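Local coordinates for RagB/SusD family nutrient uptake outer membrane protein (PDB 7KV2), which probably binds beta-glucan at the outer membrane of a human gut bacterium, as a SusD-family protein of nutrient uptake, at residues K189-T192 / S193-V197; M205-D208 / S209-G213; L223-E226 / I227-Q231; K242-E245 / E246-S249; K426-L429 / N430-H433. All coordinates share one frame; numbering follows the deposited sequence.

The five interactions are all local, each within one unbroken stretch, and they follow one another along the chain without nesting or crossing. Interaction 1 is on helix 183-200, interaction 2 closes a tight turn in the loop that follows, and interaction 3 lies on helix 217-231, against which the first helix packs (M190 meets I227). Interaction 4 lies on the next helix, 237-249, and touches interaction 3 through A225 and M244; M205 of interaction 2 also brushes its backbone. Interaction 5, far along the sequence on helix 425-435, comes back to interaction 4 through Y428 and E245, so helix 425-435 meets helix 237-249 near the sodium site.

Interaction 1: K189-T192 / S193-V197; sequences KMVT and SLEEV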
loop_
_atom_site.group_PDB
_atom_site.type_symbol
_atom_site.label_atom_id
_atom_site.label_comp_id
_atom_site.label_asym_id
_atom_site.label_seq_id
_atom_site.Cartn_x
_atom_site.Cartn_y
_atom_site.Cartn_z
ATOM N N LYS A 189 11.539 17.016 -7.257
ATOM C CA LYS A 189 11.530 16.319 -8.562
ATOM C C LYS A 189 10.164 15.623 -8.735
ATOM O O LYS A 189 9.574 15.666 -9.853
ATOM C CB LYS A 189 12.639 15.283 -8.646
ATOM C CG LYS A 189 14.059 15.801 -8.514
ATOM C CD LYS A 189 14.579 16.484 -9.744
ATOM C CE LYS A 189 16.068 16.738 -9.641
ATOM N NZ LYS A 189 16.451 17.918 -10.445
ATOM N N MET A 190 9.699 14.942 -7.679
ATOM C CA MET A 190 8.420 14.165 -7.739
ATOM C C MET A 190 7.244 15.098 -8.036
ATOM O O MET A 190 6.483 14.835 -8.995
ATOM C CB MET A 190 8.198 13.423 -6.420
ATOM C CG MET A 190 9.164 12.263 -6.279
ATOM S SD MET A 190 9.193 11.556 -4.595
ATOM C CE MET A 190 7.497 11.020 -4.347
ATOM N N VAL A 191 7.046 16.132 -7.238
ATOM C CA VAL A 191 5.843 16.981 -7.379
ATOM C C VAL A 191 5.864 17.706 -8.729
ATOM O O VAL A 191 4.799 17.789 -9.361
ATOM C CB VAL A 191 5.644 17.904 -6.163
ATOM C CG1 VAL A 191 6.587 19.098 -6.138
ATOM C CG2 VAL A 191 4.190 18.346 -6.124
ATOM N N THR A 192 7.029 18.166 -9.199
ATOM C CA THR A 192 7.150 18.846 -10.515
ATOM C C THR A 192 6.787 17.859 -11.638
ATOM O O THR A 192 6.067 18.267 -12.545
ATOM C CB THR A 192 8.548 19.456 -10.707
ATOM O OG1 THR A 192 8.688 20.433 -9.682
ATOM C CG2 THR A 192 8.721 20.125 -12.049
ATOM N N SER A 193 7.248 16.605 -11.580
ATOM C CA SER A 193 6.881 15.545 -12.557
ATOM C C SER A 193 5.364 15.340 -12.603
ATOM O O SER A 193 4.813 15.235 -13.705
ATOM C CB SER A 193 7.575 14.247 -12.249
ATOM O OG SER A 193 8.962 14.329 -12.536
ATOM N N LEU A 194 4.705 15.286 -11.446
ATOM C CA LEU A 194 3.230 15.128 -11.398
ATOM C C LEU A 194 2.566 16.349 -12.061
ATOM O O LEU A 194 1.560 16.137 -12.765
ATOM C CB LEU A 194 2.751 14.941 -9.958
ATOM C CG LEU A 194 3.207 13.646 -9.281
ATOM C CD1 LEU A 194 2.456 13.444 -7.973
ATOM C CD2 LEU A 194 3.023 12.436 -10.182
ATOM N N GLU A 195 3.059 17.565 -11.809
ATOM C CA GLU A 195 2.512 18.806 -12.431
ATOM C C GLU A 195 2.578 18.659 -13.958
ATOM O O GLU A 195 1.585 18.956 -14.636
ATOM C CB GLU A 195 3.275 20.027 -11.923
ATOM C CG GLU A 195 2.918 20.392 -10.492
ATOM C CD GLU A 195 3.767 21.444 -9.770
ATOM O OE1 GLU A 195 4.848 21.806 -10.272
ATOM O OE2 GLU A 195 3.336 21.865 -8.684
ATOM N N GLU A 196 3.696 18.164 -14.470
ATOM C CA GLU A 196 3.911 17.990 -15.932
ATOM C C GLU A 196 2.936 16.963 -16.484
ATOM O O GLU A 196 2.439 17.149 -17.599
ATOM C CB GLU A 196 5.308 17.477 -16.229
ATOM C CG GLU A 196 6.374 18.516 -16.014
ATOM C CD GLU A 196 7.760 17.933 -16.211
ATOM O OE1 GLU A 196 7.870 16.834 -16.840
ATOM O OE2 GLU A 196 8.719 18.554 -15.712
ATOM N N VAL A 197 2.758 15.846 -15.785
ATOM C CA VAL A 197 1.827 14.788 -16.241
ATOM C C VAL A 197 0.422 15.389 -16.270
ATOM O O VAL A 197 -0.329 15.122 -17.230
ATOM C CB VAL A 197 1.866 13.562 -15.303
ATOM C CG1 VAL A 197 0.611 12.743 -15.469
ATOM C CG2 VAL A 197 3.124 12.759 -15.519
#
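E195 folds back over the preceding turn of helix 183-200, one of the helices of the SusD fold, and its side chain runs along the carbonyls of V191 and T192. CB lies 3.4 Å from T192 O. Held beside its own backbone N (chi1 -74°), CG comes 3.4 Å from V191 O, the same oxygen that accepts E195 N at 3.0 Å in the regular helical bond. Beyond CG the chain is extended; OE1 passes 3.8 Å from T192 CA, and OE2 ends 4.4 Å from V191 CG2 and makes a salt bridge to R236, whose side chain V191 also touches. Shortening it to an alanine would probably leave R236 without its charge partner and V191 CG2 less covered. T192 sends OG1 backward to the carbonyl of E188, one turn earlier, which helps hold the rotation of the side chain. Toward the neighbouring helices, V191 and L194 meet Y224 of helix 217-231, while S193 rests on I148 and V152 of helix 137-162. T192 CG2, anti to the backbone N, is turned to the other acid of the turn, where it lies 4.0 Å from E196 OE2.

Interaction 2: M205-D208 / S209-G213; sequences MRED and SENYG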
loop_
_atom_site.group_PDB
_atom_site.type_symbol
_atom_site.label_atom_id
_atom_site.label_comp_id
_atom_site.label_asym_id
_atom_site.label_seq_id
_atom_site.Cartn_x
_atom_site.Cartn_y
_atom_site.Cartn_z
ATOM N N MET A 205 -10.078 10.239 -16.468
ATOM C CA MET A 205 -10.452 10.324 -15.031
ATOM C C MET A 205 -10.599 8.903 -14.463
ATOM O O MET A 205 -10.139 8.674 -13.319
ATOM C CB MET A 205 -11.737 11.134 -14.847
ATOM C CG MET A 205 -12.130 11.355 -13.404
ATOM S SD MET A 205 -10.893 12.155 -12.385
ATOM C CE MET A 205 -11.301 13.885 -12.574
ATOM N N ARG A 206 -11.161 7.978 -15.243
ATOM C CA ARG A 206 -11.356 6.556 -14.837
ATOM C C ARG A 206 -11.105 5.669 -16.051
ATOM O O ARG A 206 -11.511 6.038 -17.160
ATOM C CB ARG A 206 -12.767 6.324 -14.299
ATOM C CG ARG A 206 -12.976 4.999 -13.590
ATOM C CD ARG A 206 -14.354 4.752 -13.007
ATOM N NE ARG A 206 -14.305 3.363 -12.567
ATOM C CZ ARG A 206 -14.225 2.951 -11.314
ATOM N NH1 ARG A 206 -14.451 3.772 -10.294
ATOM N NH2 ARG A 206 -14.051 1.654 -11.103
ATOM N N GLU A 207 -10.540 4.486 -15.843
ATOM C CA GLU A 207 -10.379 3.509 -16.936
ATOM C C GLU A 207 -11.651 2.700 -17.173
ATOM O O GLU A 207 -12.621 2.867 -16.438
ATOM C CB GLU A 207 -9.168 2.645 -16.638
ATOM C CG GLU A 207 -7.911 3.178 -17.323
ATOM C CD GLU A 207 -7.956 3.215 -18.844
ATOM O OE1 GLU A 207 -8.988 2.771 -19.438
ATOM O OE2 GLU A 207 -6.978 3.726 -19.446
ATOM N N ASP A 208 -11.619 1.868 -18.220
ATOM C CA ASP A 208 -12.674 0.887 -18.548
ATOM C C ASP A 208 -12.188 -0.516 -18.168
ATOM O O ASP A 208 -11.059 -0.662 -17.679
ATOM C CB ASP A 208 -13.101 0.973 -20.019
ATOM C CG ASP A 208 -11.981 0.701 -21.019
ATOM O OD1 ASP A 208 -11.096 -0.068 -20.723
ATOM O OD2 ASP A 208 -11.996 1.332 -22.081
ATOM N N SER A 209 -13.068 -1.496 -18.329
ATOM C CA SER A 209 -12.840 -2.897 -17.910
ATOM C C SER A 209 -11.617 -3.491 -18.580
ATOM O O SER A 209 -11.005 -4.314 -17.931
ATOM C CB SER A 209 -13.995 -3.779 -18.200
ATOM O OG SER A 209 -15.008 -3.494 -17.278
ATOM N N GLU A 210 -11.361 -3.127 -19.821
ATOM C CA GLU A 210 -10.217 -3.611 -20.641
ATOM C C GLU A 210 -8.885 -3.083 -20.071
ATOM O O GLU A 210 -7.857 -3.750 -20.272
ATOM C CB GLU A 210 -10.378 -3.143 -22.099
ATOM C CG GLU A 210 -11.638 -3.654 -22.786
ATOM C CD GLU A 210 -11.851 -5.154 -22.647
ATOM O OE1 GLU A 210 -10.947 -5.925 -23.058
ATOM O OE2 GLU A 210 -12.901 -5.557 -22.090
ATOM N N ASN A 211 -8.856 -1.932 -19.414
ATOM C CA ASN A 211 -7.557 -1.290 -19.087
ATOM C C ASN A 211 -7.398 -0.957 -17.599
ATOM O O ASN A 211 -6.467 -0.179 -17.293
ATOM C CB ASN A 211 -7.423 -0.026 -19.935
ATOM C CG ASN A 211 -7.380 -0.360 -21.414
ATOM O OD1 ASN A 211 -6.430 -0.976 -21.861
ATOM N ND2 ASN A 211 -8.436 -0.047 -22.145
ATOM N N TYR A 212 -8.233 -1.489 -16.685
ATOM C CA TYR A 212 -8.073 -1.174 -15.242
ATOM C C TYR A 212 -6.646 -1.581 -14.847
ATOM O O TYR A 212 -6.199 -2.674 -15.237
ATOM C CB TYR A 212 -9.149 -1.846 -14.370
ATOM C CG TYR A 212 -10.467 -1.108 -14.297
ATOM C CD1 TYR A 212 -10.522 0.252 -14.046
ATOM C CD2 TYR A 212 -11.671 -1.784 -14.464
ATOM C CE1 TYR A 212 -11.725 0.938 -13.937
ATOM C CE2 TYR A 212 -12.876 -1.116 -14.359
ATOM C CZ TYR A 212 -12.915 0.237 -14.067
ATOM O OH TYR A 212 -14.119 0.889 -13.939
ATOM N N GLY A 213 -5.974 -0.710 -14.101
ATOM C CA GLY A 213 -4.560 -0.861 -13.710
ATOM C C GLY A 213 -3.699 0.204 -14.369
ATOM O O GLY A 213 -2.592 0.438 -13.887
#
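Y212 OH is gripped side-on by R206: R206 NE lies 2.8 Å from Y212 OH and R206 NH2 2.9 Å from it, with the tyrosine oxygen nearly in the guanidinium plane. The arginine is extended, with CG anti to the backbone N (chi1 -168°), and its guanidinium plane stands 89° from the tyrosine ring. The guanidinium has further acceptors, Q252 O for NH1 and S270 O for NH2. The Y212 ring stacks with W269, and one of its faces takes D208 O, 3.5 Å from Y212 CG. That carbonyl also accepts N211 N at 3.1 Å, closing a tight turn over S209 and E210. Next to it D208 and N211 lie side by side: D208 OD1 takes N211 ND2 at 3.0 Å through its syn lone pair, with a weak second bond from N211 N. E207 OE1 curls round to accept D208 N at 3.0 Å. A leucine in place of Y212 would probably leave the R206 pair of N-H groups without its shared acceptor and W269 without its stacking partner. The whole turn lies at the surface in the loop between helices 183-200 and 217-231, where Y212 O reaches N278, just past strand 273-277.

Interaction 3: L223-E226 / I227-Q231; sequences LYAE and IVMYQ. With EDO (1,2-ethanediol), chain E.
L223 to E226 are joined to I227 to Y230 by four consecutive backbone bonds of an alpha-helix; the bond from V228 N to Y224 O, at 2.9 Å, is the straightest of them, with an angle of 165° at the hydrogen. Aromatic packing comes next. V228 CG2 sits over one face of the Y224 ring, 3.9 Å from its centroid, a CH-pi contact, and is 3.7 Å from Y224 CE1. Y224 has CG anti to the backbone N (chi1 176°), which carries the ring forward along the helix to this methyl; the ring also meets Y243 of helix 237-249 edge-to-face. The plainly apolar pairs are looser: L223 CD1 and I227 CG2 are 4.1 Å apart, and A225 CB is 4.4 Å from M229 SD. I227 in turn packs on W159 of helix 137-162. The polar group is E226, stretched out from the helix. Its OE1 binds Y403 OH and accepts from O2 of an ethanediol molecule at 3.1 Å, the latter probably a relic of the crystallisation liquor; OE2 is paired with K160 and N156. This partly exposed carboxylate, beside otherwise buried side chains, is thus held by several partners. Helix 217-231 packs on both helix 183-200 and helix 237-249, the close stacking of successive helices expected of the TPR-like core of SusD-family proteins.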
loop_
_atom_site.group_PDB
_atom_site.type_symbol
_atom_site.label_atom_id
_atom_site.label_comp_id
_atom_site.label_asym_id
_atom_site.label_seq_id
_atom_site.Cartn_x
_atom_site.Cartn_y
_atom_site.Cartn_z
ATOM N N LEU A 223 -1.912 10.472 -5.764
ATOM C CA LEU A 223 -0.449 10.427 -5.526
ATOM C C LEU A 223 0.071 11.851 -5.217
ATOM O O LEU A 223 0.885 12.022 -4.290
ATOM C CB LEU A 223 0.212 9.794 -6.752
ATOM C CG LEU A 223 1.729 9.683 -6.676
ATOM C CD1 LEU A 223 2.159 8.932 -5.439
ATOM C CD2 LEU A 223 2.277 9.017 -7.928
ATOM N N TYR A 224 -0.476 12.853 -5.894
ATOM C CA TYR A 224 -0.136 14.288 -5.676
ATOM C C TYR A 224 -0.510 14.657 -4.231
ATOM O O TYR A 224 0.354 15.107 -3.439
ATOM C CB TYR A 224 -0.800 15.134 -6.764
ATOM C CG TYR A 224 -0.613 16.623 -6.594
ATOM C CD1 TYR A 224 -1.381 17.346 -5.702
ATOM C CD2 TYR A 224 0.384 17.292 -7.288
ATOM C CE1 TYR A 224 -1.231 18.721 -5.562
ATOM C CE2 TYR A 224 0.558 18.665 -7.142
ATOM C CZ TYR A 224 -0.250 19.382 -6.285
ATOM O OH TYR A 224 -0.061 20.724 -6.122
ATOM N N ALA A 225 -1.757 14.382 -3.823
ATOM C CA ALA A 225 -2.236 14.697 -2.455
ATOM C C ALA A 225 -1.371 13.964 -1.426
ATOM O O ALA A 225 -1.021 14.570 -0.358
ATOM C CB ALA A 225 -3.699 14.330 -2.311
ATOM N N GLU A 226 -1.045 12.703 -1.719
ATOM C CA GLU A 226 -0.228 11.849 -0.837
ATOM C C GLU A 226 1.120 12.526 -0.555
ATOM O O GLU A 226 1.464 12.700 0.647
ATOM C CB GLU A 226 0.009 10.467 -1.420
ATOM C CG GLU A 226 0.882 9.611 -0.504
ATOM C CD GLU A 226 1.003 8.135 -0.855
ATOM O OE1 GLU A 226 0.213 7.611 -1.698
ATOM O OE2 GLU A 226 1.915 7.532 -0.325
ATOM N N ILE A 227 1.869 12.887 -1.590
ATOM C CA ILE A 227 3.267 13.390 -1.384
ATOM C C ILE A 227 3.209 14.838 -0.836
ATOM O O ILE A 227 4.019 15.169 0.082
ATOM C CB ILE A 227 4.120 13.198 -2.658
ATOM C CG1 ILE A 227 3.716 14.130 -3.801
ATOM C CG2 ILE A 227 4.122 11.741 -3.107
ATOM C CD1 ILE A 227 4.705 14.142 -4.917
ATOM N N VAL A 228 2.253 15.646 -1.285
ATOM C CA VAL A 228 2.012 17.037 -0.783
ATOM C C VAL A 228 1.749 16.980 0.722
ATOM O O VAL A 228 2.373 17.769 1.490
ATOM C CB VAL A 228 0.873 17.751 -1.525
ATOM C CG1 VAL A 228 0.407 18.988 -0.796
ATOM C CG2 VAL A 228 1.264 18.085 -2.951
ATOM N N MET A 229 0.907 16.039 1.158
ATOM C CA MET A 229 0.524 15.998 2.582
ATOM C C MET A 229 1.665 15.401 3.391
ATOM O O MET A 229 1.911 15.903 4.517
ATOM C CB MET A 229 -0.795 15.253 2.786
ATOM C CG MET A 229 -1.952 16.014 2.179
ATOM S SD MET A 229 -3.499 15.036 2.048
ATOM C CE MET A 229 -4.002 15.177 3.754
ATOM N N TYR A 230 2.385 14.411 2.868
ATOM C CA TYR A 230 3.480 13.808 3.664
ATOM C C TYR A 230 4.610 14.850 3.850
ATOM O O TYR A 230 5.305 14.817 4.860
ATOM C CB TYR A 230 4.050 12.542 3.041
ATOM C CG TYR A 230 4.932 11.794 4.008
ATOM C CD1 TYR A 230 4.408 11.255 5.171
ATOM C CD2 TYR A 230 6.294 11.666 3.805
ATOM C CE1 TYR A 230 5.210 10.611 6.098
ATOM C CE2 TYR A 230 7.108 11.000 4.710
ATOM C CZ TYR A 230 6.565 10.495 5.880
ATOM O OH TYR A 230 7.335 9.820 6.780
ATOM N N GLN A 231 4.796 15.709 2.853
ATOM C CA GLN A 231 5.856 16.764 2.852
ATOM C C GLN A 231 5.446 17.928 3.760
ATOM O O GLN A 231 6.326 18.713 4.119
ATOM C CB GLN A 231 6.059 17.279 1.432
ATOM C CG GLN A 231 7.155 18.352 1.314
ATOM C CD GLN A 231 8.524 17.805 1.621
ATOM O OE1 GLN A 231 8.731 16.598 1.695
ATOM N NE2 GLN A 231 9.510 18.695 1.768
HETATM C C1 EDO E . 3.500 4.546 -0.274
HETATM O O1 EDO E . 3.954 3.812 0.849
HETATM C C2 EDO E . 2.068 4.354 -0.617
HETATM O O2 EDO E . 1.631 4.853 -1.893
#

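Interaction 4: K242-E245 / E246-S249; sequences KYME and EIIS. With NA (sodium ion), chain G.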
loop_
_atom_site.group_PDB
_atom_site.type_symbol
_atom_site.label_atom_id
_atom_site.label_comp_id
_atom_site.label_asym_id
_atom_site.label_seq_id
_atom_site.Cartn_x
_atom_site.Cartn_y
_atom_site.Cartn_z
ATOM N N LYS A 242 -8.461 21.143 -4.548
ATOM C CA LYS A 242 -9.157 21.263 -5.857
ATOM C C LYS A 242 -9.182 19.889 -6.583
ATOM O O LYS A 242 -10.233 19.502 -7.119
ATOM C CB LYS A 242 -8.454 22.373 -6.638
ATOM C CG LYS A 242 -8.701 22.427 -8.130
ATOM C CD LYS A 242 -7.830 23.524 -8.768
ATOM C CE LYS A 242 -7.360 23.211 -10.166
ATOM N NZ LYS A 242 -8.338 23.701 -11.159
ATOM N N TYR A 243 -8.085 19.143 -6.565
ATOM C CA TYR A 243 -7.995 17.790 -7.206
ATOM C C TYR A 243 -8.916 16.787 -6.507
ATOM O O TYR A 243 -9.622 16.010 -7.209
ATOM C CB TYR A 243 -6.546 17.317 -7.263
ATOM C CG TYR A 243 -5.657 18.147 -8.144
ATOM C CD1 TYR A 243 -6.159 18.943 -9.172
ATOM C CD2 TYR A 243 -4.294 18.087 -7.983
ATOM C CE1 TYR A 243 -5.316 19.659 -10.011
ATOM C CE2 TYR A 243 -3.443 18.808 -8.800
ATOM C CZ TYR A 243 -3.954 19.611 -9.800
ATOM O OH TYR A 243 -3.066 20.286 -10.581
ATOM N N MET A 244 -8.928 16.776 -5.175
ATOM C CA MET A 244 -9.860 15.913 -4.414
ATOM C C MET A 244 -11.299 16.275 -4.805
ATOM O O MET A 244 -12.131 15.373 -5.065
ATOM C CB MET A 244 -9.628 16.067 -2.906
ATOM C CG MET A 244 -8.238 15.645 -2.426
ATOM S SD MET A 244 -7.740 13.935 -2.899
ATOM C CE MET A 244 -6.927 14.252 -4.466
ATOM N N GLU A 245 -11.604 17.574 -4.920
ATOM C CA GLU A 245 -12.968 18.028 -5.264
ATOM C C GLU A 245 -13.338 17.548 -6.669
ATOM O O GLU A 245 -14.523 17.275 -6.887
ATOM C CB GLU A 245 -13.064 19.549 -5.090
ATOM C CG GLU A 245 -13.009 20.019 -3.645
ATOM C CD GLU A 245 -14.233 19.759 -2.799
ATOM O OE1 GLU A 245 -15.088 18.941 -3.205
ATOM O OE2 GLU A 245 -14.328 20.370 -1.710
ATOM N N GLU A 246 -12.389 17.472 -7.603
ATOM C CA GLU A 246 -12.676 17.002 -8.986
ATOM C C GLU A 246 -13.093 15.527 -8.960
ATOM O O GLU A 246 -14.049 15.172 -9.640
ATOM C CB GLU A 246 -11.448 17.193 -9.869
ATOM C CG GLU A 246 -11.272 18.631 -10.305
ATOM C CD GLU A 246 -10.135 18.844 -11.277
ATOM O OE1 GLU A 246 -9.800 17.893 -11.990
ATOM O OE2 GLU A 246 -9.571 19.964 -11.294
ATOM N N ILE A 247 -12.399 14.704 -8.168
ATOM C CA ILE A 247 -12.761 13.265 -7.985
ATOM C C ILE A 247 -14.133 13.195 -7.326
ATOM O O ILE A 247 -14.976 12.379 -7.752
ATOM C CB ILE A 247 -11.686 12.521 -7.157
ATOM C CG1 ILE A 247 -10.332 12.512 -7.854
ATOM C CG2 ILE A 247 -12.167 11.096 -6.859
ATOM C CD1 ILE A 247 -9.194 11.986 -7.028
ATOM N N ILE A 248 -14.367 14.004 -6.291
ATOM C CA ILE A 248 -15.658 14.000 -5.563
ATOM C C ILE A 248 -16.767 14.404 -6.544
ATOM O O ILE A 248 -17.848 13.793 -6.482
ATOM C CB ILE A 248 -15.594 14.892 -4.303
ATOM C CG1 ILE A 248 -14.748 14.237 -3.199
ATOM C CG2 ILE A 248 -16.972 15.232 -3.795
ATOM C CD1 ILE A 248 -14.307 15.206 -2.116
ATOM N N SER A 249 -16.531 15.364 -7.435
ATOM C CA SER A 249 -17.562 15.798 -8.412
ATOM C C SER A 249 -17.842 14.689 -9.436
ATOM O O SER A 249 -18.951 14.652 -9.953
ATOM C CB SER A 249 -17.165 17.078 -9.126
ATOM O OG SER A 249 -17.054 18.141 -8.198
HETATM NA NA NA G . -17.951 11.250 -6.653
HETATM O O HOH W 1 -20.174 11.180 -6.344
#
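E246 turns CG beside its backbone N (chi1 -78°) and then runs extended, while K242 sets out with CG anti to its own (chi1 163°) and bends near its end, which lays the two side chains next to each other, pointing the same way. K242 NZ and E246 OE2 are 3.9 Å apart, a long and therefore weak salt bridge. The same OE2 lies at the edge of the Y243 ring, 4.1 Å from CD1, with carboxylate and ring planes 80° apart; its companion OE1 is bonded to Y221 OH, and Y221 also stacks on Y243. On the inner face of the helix M244 CE touches I247 CD1 at 4.1 Å, both packing on M222 of helix 217-231. E245, bent at the torsion between CB and CG, brings OE1 4.0 Å from I248 CD1 and hydrogen-bonds Y428 OH through it, joining helix 425-435 to this one. The backbone keeps its regular bonds to the end, S249 N reaching E245 O at 2.8 Å. I248 O turns to a sodium ion at 2.5 Å, and a water binds the metal at 2.2 Å. S250 O, Y253 O and Y405 OH supply the remaining protein ligands. The negative end of the helix dipole would probably favour a cation here. The arrangement is a sodium site made mainly of backbone oxygens, at the C-terminal end of helix 237-249.

Interaction 5: K426-L429 / N430-H433; sequences KKYL and NLVH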
loop_
_atom_site.group_PDB
_atom_site.type_symbol
_atom_site.label_atom_id
_atom_site.label_comp_id
_atom_site.label_asym_id
_atom_site.label_seq_id
_atom_site.Cartn_x
_atom_site.Cartn_y
_atom_site.Cartn_z
ATOM N N LYS A 426 -17.326 18.496 7.103
ATOM C CA LYS A 426 -18.167 17.688 7.995
ATOM C C LYS A 426 -18.898 16.638 7.157
ATOM O O LYS A 426 -18.974 15.462 7.597
ATOM C CB LYS A 426 -19.137 18.546 8.795
ATOM C CG LYS A 426 -19.941 17.716 9.780
ATOM C CD LYS A 426 -20.636 18.519 10.838
ATOM C CE LYS A 426 -21.505 17.639 11.708
ATOM N NZ LYS A 426 -22.055 18.418 12.835
ATOM N N LYS A 427 -19.439 17.031 6.005
ATOM C CA LYS A 427 -20.191 16.076 5.159
ATOM C C LYS A 427 -19.231 14.960 4.705
ATOM O O LYS A 427 -19.589 13.806 4.826
ATOM C CB LYS A 427 -20.791 16.755 3.932
ATOM C CG LYS A 427 -21.483 15.817 2.957
ATOM C CD LYS A 427 -22.325 16.579 1.971
ATOM C CE LYS A 427 -22.343 15.970 0.591
ATOM N NZ LYS A 427 -23.167 16.781 -0.346
ATOM N N TYR A 428 -18.052 15.335 4.253
ATOM C CA TYR A 428 -17.072 14.400 3.670
ATOM C C TYR A 428 -16.666 13.385 4.732
ATOM O O TYR A 428 -16.713 12.204 4.420
ATOM C CB TYR A 428 -15.894 15.157 3.094
ATOM C CG TYR A 428 -16.242 15.956 1.867
ATOM C CD1 TYR A 428 -17.376 15.701 1.124
ATOM C CD2 TYR A 428 -15.385 16.930 1.416
ATOM C CE1 TYR A 428 -17.666 16.434 -0.025
ATOM C CE2 TYR A 428 -15.672 17.675 0.285
ATOM C CZ TYR A 428 -16.804 17.415 -0.448
ATOM O OH TYR A 428 -17.032 18.139 -1.582
ATOM N N LEU A 429 -16.285 13.851 5.930
ATOM C CA LEU A 429 -15.923 12.991 7.082
ATOM C C LEU A 429 -17.058 12.026 7.419
ATOM O O LEU A 429 -16.810 10.815 7.579
ATOM C CB LEU A 429 -15.565 13.880 8.276
ATOM C CG LEU A 429 -15.296 13.121 9.564
ATOM C CD1 LEU A 429 -14.184 12.064 9.347
ATOM C CD2 LEU A 429 -14.907 14.097 10.654
ATOM N N ASN A 430 -18.291 12.512 7.478
ATOM C CA ASN A 430 -19.412 11.692 7.966
ATOM C C ASN A 430 -19.893 10.768 6.862
ATOM O O ASN A 430 -20.514 9.770 7.219
ATOM C CB ASN A 430 -20.476 12.548 8.656
ATOM C CG ASN A 430 -19.962 12.978 10.013
ATOM O OD1 ASN A 430 -19.924 12.175 10.953
ATOM N ND2 ASN A 430 -19.491 14.203 10.094
ATOM N N LEU A 431 -19.591 11.024 5.582
ATOM C CA LEU A 431 -19.971 10.038 4.519
ATOM C C LEU A 431 -19.218 8.727 4.797
ATOM O O LEU A 431 -19.834 7.641 4.781
ATOM C CB LEU A 431 -19.629 10.592 3.143
ATOM C CG LEU A 431 -20.625 11.595 2.554
ATOM C CD1 LEU A 431 -20.083 12.140 1.253
ATOM C CD2 LEU A 431 -21.975 10.949 2.341
ATOM N N VAL A 432 -17.959 8.858 5.159
ATOM C CA VAL A 432 -17.088 7.718 5.544
ATOM C C VAL A 432 -17.538 7.106 6.880
ATOM O O VAL A 432 -17.678 5.840 6.974
ATOM C CB VAL A 432 -15.601 8.121 5.574
ATOM C CG1 VAL A 432 -14.747 6.968 6.068
ATOM C CG2 VAL A 432 -15.139 8.585 4.205
ATOM N N HIS A 433 -17.717 7.924 7.925
ATOM C CA HIS A 433 -18.119 7.478 9.282
ATOM C C HIS A 433 -19.433 6.696 9.195
ATOM O O HIS A 433 -19.561 5.581 9.790
ATOM C CB HIS A 433 -18.191 8.745 10.177
ATOM C CG HIS A 433 -18.252 8.496 11.641
ATOM N ND1 HIS A 433 -17.119 8.261 12.387
ATOM C CD2 HIS A 433 -19.303 8.515 12.505
ATOM C CE1 HIS A 433 -17.456 8.126 13.659
ATOM N NE2 HIS A 433 -18.805 8.255 13.766
#
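N430 grips K426 O twice, with ND2 at 2.8 Å and with its backbone N at 3.0 Å, the two donors arriving from opposite faces of the carbonyl plane. The side chain can do this because CG stands beside the backbone N (chi1 -74°), which swings the amide back over the preceding turn. ND2 is also bonded to I442 O, in the loop ahead of helix 446-456, so one amide nitrogen serves both its own helix and a neighbouring loop. One residue on, L431 N leans mainly on K427 O at 2.9 Å and weakly on Y428 O at 3.3 Å, whereas H433 N meets L429 O at 3.0 Å in a nearly straight bond. Charged and polar tips leave for other partners: the extended K426 makes a salt bridge to E443, H433 ND1 is bonded to E452, and Y428 OH to E245. Around this frame the packing is lighter. K426 CG lies 3.6 Å from N430 ND2, the two side chains crossing at a slant, and L431 CD1 approaches K427 CG at 4.3 Å and, at the ring edge, Y428 CD1 at 4.5 Å. L429 and V432 face inward, L429 touching L410 and I449, V432 on S406 and E456. Helix 425-435 is thereby packed against helices 405-417 and 446-456, in the helical scaffold of the SusD family region, with L431 on its exposed side.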